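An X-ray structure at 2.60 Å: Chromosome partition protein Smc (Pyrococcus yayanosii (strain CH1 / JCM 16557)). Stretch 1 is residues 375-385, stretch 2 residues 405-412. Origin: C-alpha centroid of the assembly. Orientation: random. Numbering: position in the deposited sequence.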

# COMPACT_ATOMS: atom_id res chain seq x y z
N ASN A 375 -18.25 -16.76 -19.90
CA ASN A 375 -18.04 -18.16 -19.57
C ASN A 375 -19.20 -18.71 -18.76
O ASN A 375 -19.75 -19.77 -19.09
N PHE A 376 -19.58 -18.00 -17.71
CA PHE A 376 -20.63 -18.47 -16.82
C PHE A 376 -21.91 -18.78 -17.59
O PHE A 376 -22.53 -19.83 -17.40
N SER A 377 -22.30 -17.86 -18.46
CA SER A 377 -23.49 -18.04 -19.29
C SER A 377 -23.43 -19.34 -20.07
O SER A 377 -24.31 -20.20 -19.95
N GLU A 378 -22.39 -19.49 -20.89
CA GLU A 378 -22.25 -20.68 -21.72
C GLU A 378 -22.34 -21.95 -20.89
O GLU A 378 -23.23 -22.78 -21.08
N LEU A 379 -21.43 -22.11 -19.93
CA LEU A 379 -21.39 -23.33 -19.15
C LEU A 379 -22.73 -23.62 -18.46
O LEU A 379 -23.13 -24.79 -18.38
N PHE A 380 -23.45 -22.60 -18.00
CA PHE A 380 -24.74 -22.90 -17.37
C PHE A 380 -25.76 -23.37 -18.39
O PHE A 380 -26.57 -24.26 -18.10
N ALA A 381 -25.76 -22.78 -19.59
CA ALA A 381 -26.56 -23.35 -20.66
C ALA A 381 -26.13 -24.77 -20.96
O ALA A 381 -26.96 -25.61 -21.32
N LYS A 382 -24.84 -25.08 -20.79
CA LYS A 382 -24.36 -26.43 -21.05
C LYS A 382 -24.86 -27.41 -19.99
O LYS A 382 -25.23 -28.54 -20.32
N LEU A 383 -24.92 -26.99 -18.72
CA LEU A 383 -25.38 -27.90 -17.68
C LEU A 383 -26.91 -27.96 -17.58
O LEU A 383 -27.45 -28.97 -17.12
N SER A 384 -27.61 -26.91 -17.96
CA SER A 384 -29.07 -26.87 -17.93
C SER A 384 -29.52 -26.39 -19.30
O SER A 384 -29.80 -25.20 -19.51
N PRO A 385 -29.61 -27.30 -20.26
CA PRO A 385 -29.81 -26.90 -21.66
C PRO A 385 -31.06 -26.04 -21.84
O PRO A 385 -32.08 -26.22 -21.15
N GLU A 405 -23.91 -10.24 -7.70
CA GLU A 405 -24.93 -11.25 -7.52
C GLU A 405 -25.06 -12.10 -8.76
O GLU A 405 -24.52 -11.78 -9.82
N ILE A 406 -25.80 -13.20 -8.60
CA ILE A 406 -26.09 -14.15 -9.67
C ILE A 406 -27.59 -14.28 -9.85
O ILE A 406 -28.35 -14.25 -8.88
N GLU A 407 -28.01 -14.45 -11.11
CA GLU A 407 -29.38 -14.82 -11.44
C GLU A 407 -29.37 -15.88 -12.52
O GLU A 407 -28.58 -15.80 -13.46
N ALA A 408 -30.25 -16.87 -12.38
CA ALA A 408 -30.31 -18.00 -13.31
C ALA A 408 -31.73 -18.22 -13.77
O ALA A 408 -32.69 -17.96 -13.02
N LYS A 409 -31.87 -18.71 -15.00
CA LYS A 409 -33.16 -19.13 -15.54
C LYS A 409 -33.02 -20.51 -16.18
O LYS A 409 -32.45 -20.63 -17.27
N PRO A 410 -33.50 -21.56 -15.51
CA PRO A 410 -33.61 -22.86 -16.18
C PRO A 410 -34.68 -22.80 -17.25
O PRO A 410 -35.68 -22.08 -17.11
N ALA A 411 -34.44 -23.53 -18.34
CA ALA A 411 -35.40 -23.63 -19.44
C ALA A 411 -36.82 -23.66 -18.91
O ALA A 411 -37.13 -24.41 -17.98
N GLY A 412 -37.67 -22.79 -19.44
CA GLY A 412 -39.05 -22.70 -19.02
C GLY A 412 -39.31 -22.68 -17.52
O GLY A 412 -40.39 -23.05 -17.09

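The helix 375-383 and the strand 405-409 run in roughly the same direction, their axes 35° apart and 10.3 Å at closest approach, a gap wide enough to be filled by side chains. The helix is held by i to i+4 bonds, among them Phe380 N to Phe376 O at 3.0 Å, and this periodicity sets Phe376, Phe380 and Ser384 on one side, each with its CA-to-CB bond toward the strand and its continuation.

Asn375 lies out of reach, its ND2 hydrogen-bonded elsewhere in the structure. Phe376 is buried, with chi1 t (179°), and its ring extends to Ile406, where CE2 lies 3.6 Å from CG2 of that residue. Ile406 points toward the helix with chi1 m and chi2 t; its CG2 methyl meets the Phe376 ring obliquely in an apolar contact. Ser377, Glu378 and Leu379 make no contact across the gap.

One turn on, Phe380 repeats the t rotamer (chi1 175°) and covers more ground. Its CZ lies 3.8 Å from Ala408 CB, again an oblique apolar contact, while its CE2 comes within 3.7 Å of Lys409 O, which sits at the ring edge, near the ring plane. The Lys409 side chain itself starts away from the helix, so its backbone supplies this contact. Ala381, Lys382 and Leu383 make no contact with stretch 2.

Ser384, the first residue to leave helical phi/psi, still donates the last helical hydrogen bond of the stretch, from its N to Phe380 O at 2.9 Å. Its chi1 is t (158°), and OG packs 3.9 Å from Pro410 CA. At 4.2 Å from Ala411 N, the same OG is not hydrogen-bonded to it. Pro385 directs its CB away, and its contact is made by the backbone: its O approaches Ala411 CB at 3.4 Å. No hydrogen bond crosses between the stretches; they bury 283 Å², both sides summed, and rest on van der Waals contact.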

# COMPACT_ATOMS: atom_id res chain seq x y z
CB ASN A 375 -16.74 -18.33 -18.81
CG ASN A 375 -15.53 -17.97 -19.64
OD1 ASN A 375 -15.62 -17.78 -20.86
ND2 ASN A 375 -14.38 -17.89 -18.97
CB PHE A 376 -20.89 -17.43 -15.77
CG PHE A 376 -21.96 -17.80 -14.83
CD1 PHE A 376 -21.93 -19.02 -14.18
CD2 PHE A 376 -23.00 -16.91 -14.57
CE1 PHE A 376 -22.92 -19.37 -13.29
CE2 PHE A 376 -24.00 -17.25 -13.67
CZ PHE A 376 -23.96 -18.48 -13.03
CB SER A 377 -23.62 -16.86 -20.22
OG SER A 377 -24.00 -15.76 -19.43
CB GLU A 378 -20.93 -20.63 -22.50
CG GLU A 378 -20.93 -19.59 -23.57
CD GLU A 378 -19.58 -18.92 -23.74
OE1 GLU A 378 -19.46 -18.05 -24.64
OE2 GLU A 378 -18.63 -19.25 -22.99
CB LEU A 379 -20.24 -23.26 -18.13
CG LEU A 379 -18.89 -22.92 -18.78
CD1 LEU A 379 -17.75 -22.87 -17.77
CD2 LEU A 379 -18.55 -23.86 -19.93
CB PHE A 380 -25.27 -21.69 -16.62
CG PHE A 380 -26.64 -21.89 -16.05
CD1 PHE A 380 -26.80 -22.47 -14.80
CD2 PHE A 380 -27.76 -21.49 -16.75
CE1 PHE A 380 -28.07 -22.65 -14.25
CE2 PHE A 380 -29.04 -21.66 -16.22
CZ PHE A 380 -29.19 -22.24 -14.96
CB ALA A 381 -26.46 -22.49 -21.92
CB LYS A 382 -22.83 -26.42 -21.13
CG LYS A 382 -22.19 -27.79 -21.25
CD LYS A 382 -22.81 -28.59 -22.39
CE LYS A 382 -21.95 -29.79 -22.78
NZ LYS A 382 -22.52 -30.46 -23.99
CB LEU A 383 -24.79 -27.52 -16.32
CG LEU A 383 -23.27 -27.50 -16.20
CD1 LEU A 383 -22.80 -26.83 -14.88
CD2 LEU A 383 -22.74 -28.92 -16.34
CB SER A 384 -29.61 -25.97 -16.82
OG SER A 384 -30.92 -25.55 -17.11
CB PRO A 385 -29.92 -28.23 -22.40
CG PRO A 385 -30.23 -29.26 -21.33
CD PRO A 385 -29.55 -28.77 -20.10
CB GLU A 405 -26.27 -10.62 -7.18
CG GLU A 405 -27.18 -11.57 -6.43
CD GLU A 405 -28.11 -10.82 -5.54
OE1 GLU A 405 -27.86 -9.61 -5.33
OE2 GLU A 405 -29.08 -11.43 -5.05
CB ILE A 406 -25.50 -15.53 -9.36
CG1 ILE A 406 -24.03 -15.40 -9.02
CG2 ILE A 406 -25.64 -16.44 -10.54
CD1 ILE A 406 -23.40 -16.74 -8.74
CB GLU A 407 -30.19 -13.61 -11.89
CG GLU A 407 -30.53 -12.73 -10.74
CD GLU A 407 -31.31 -11.50 -11.15
OE1 GLU A 407 -31.68 -11.41 -12.35
OE2 GLU A 407 -31.55 -10.63 -10.28
CB ALA A 408 -29.79 -19.29 -12.68
CB LYS A 409 -33.71 -18.14 -16.55
CG LYS A 409 -35.13 -18.44 -16.92
CD LYS A 409 -35.59 -17.54 -18.06
CE LYS A 409 -37.07 -17.64 -18.35
NZ LYS A 409 -37.47 -19.03 -18.68
CB PRO A 410 -34.02 -23.82 -15.06
CG PRO A 410 -33.85 -23.05 -13.78
CD PRO A 410 -33.98 -21.61 -14.12
CB ALA A 411 -35.12 -24.88 -20.28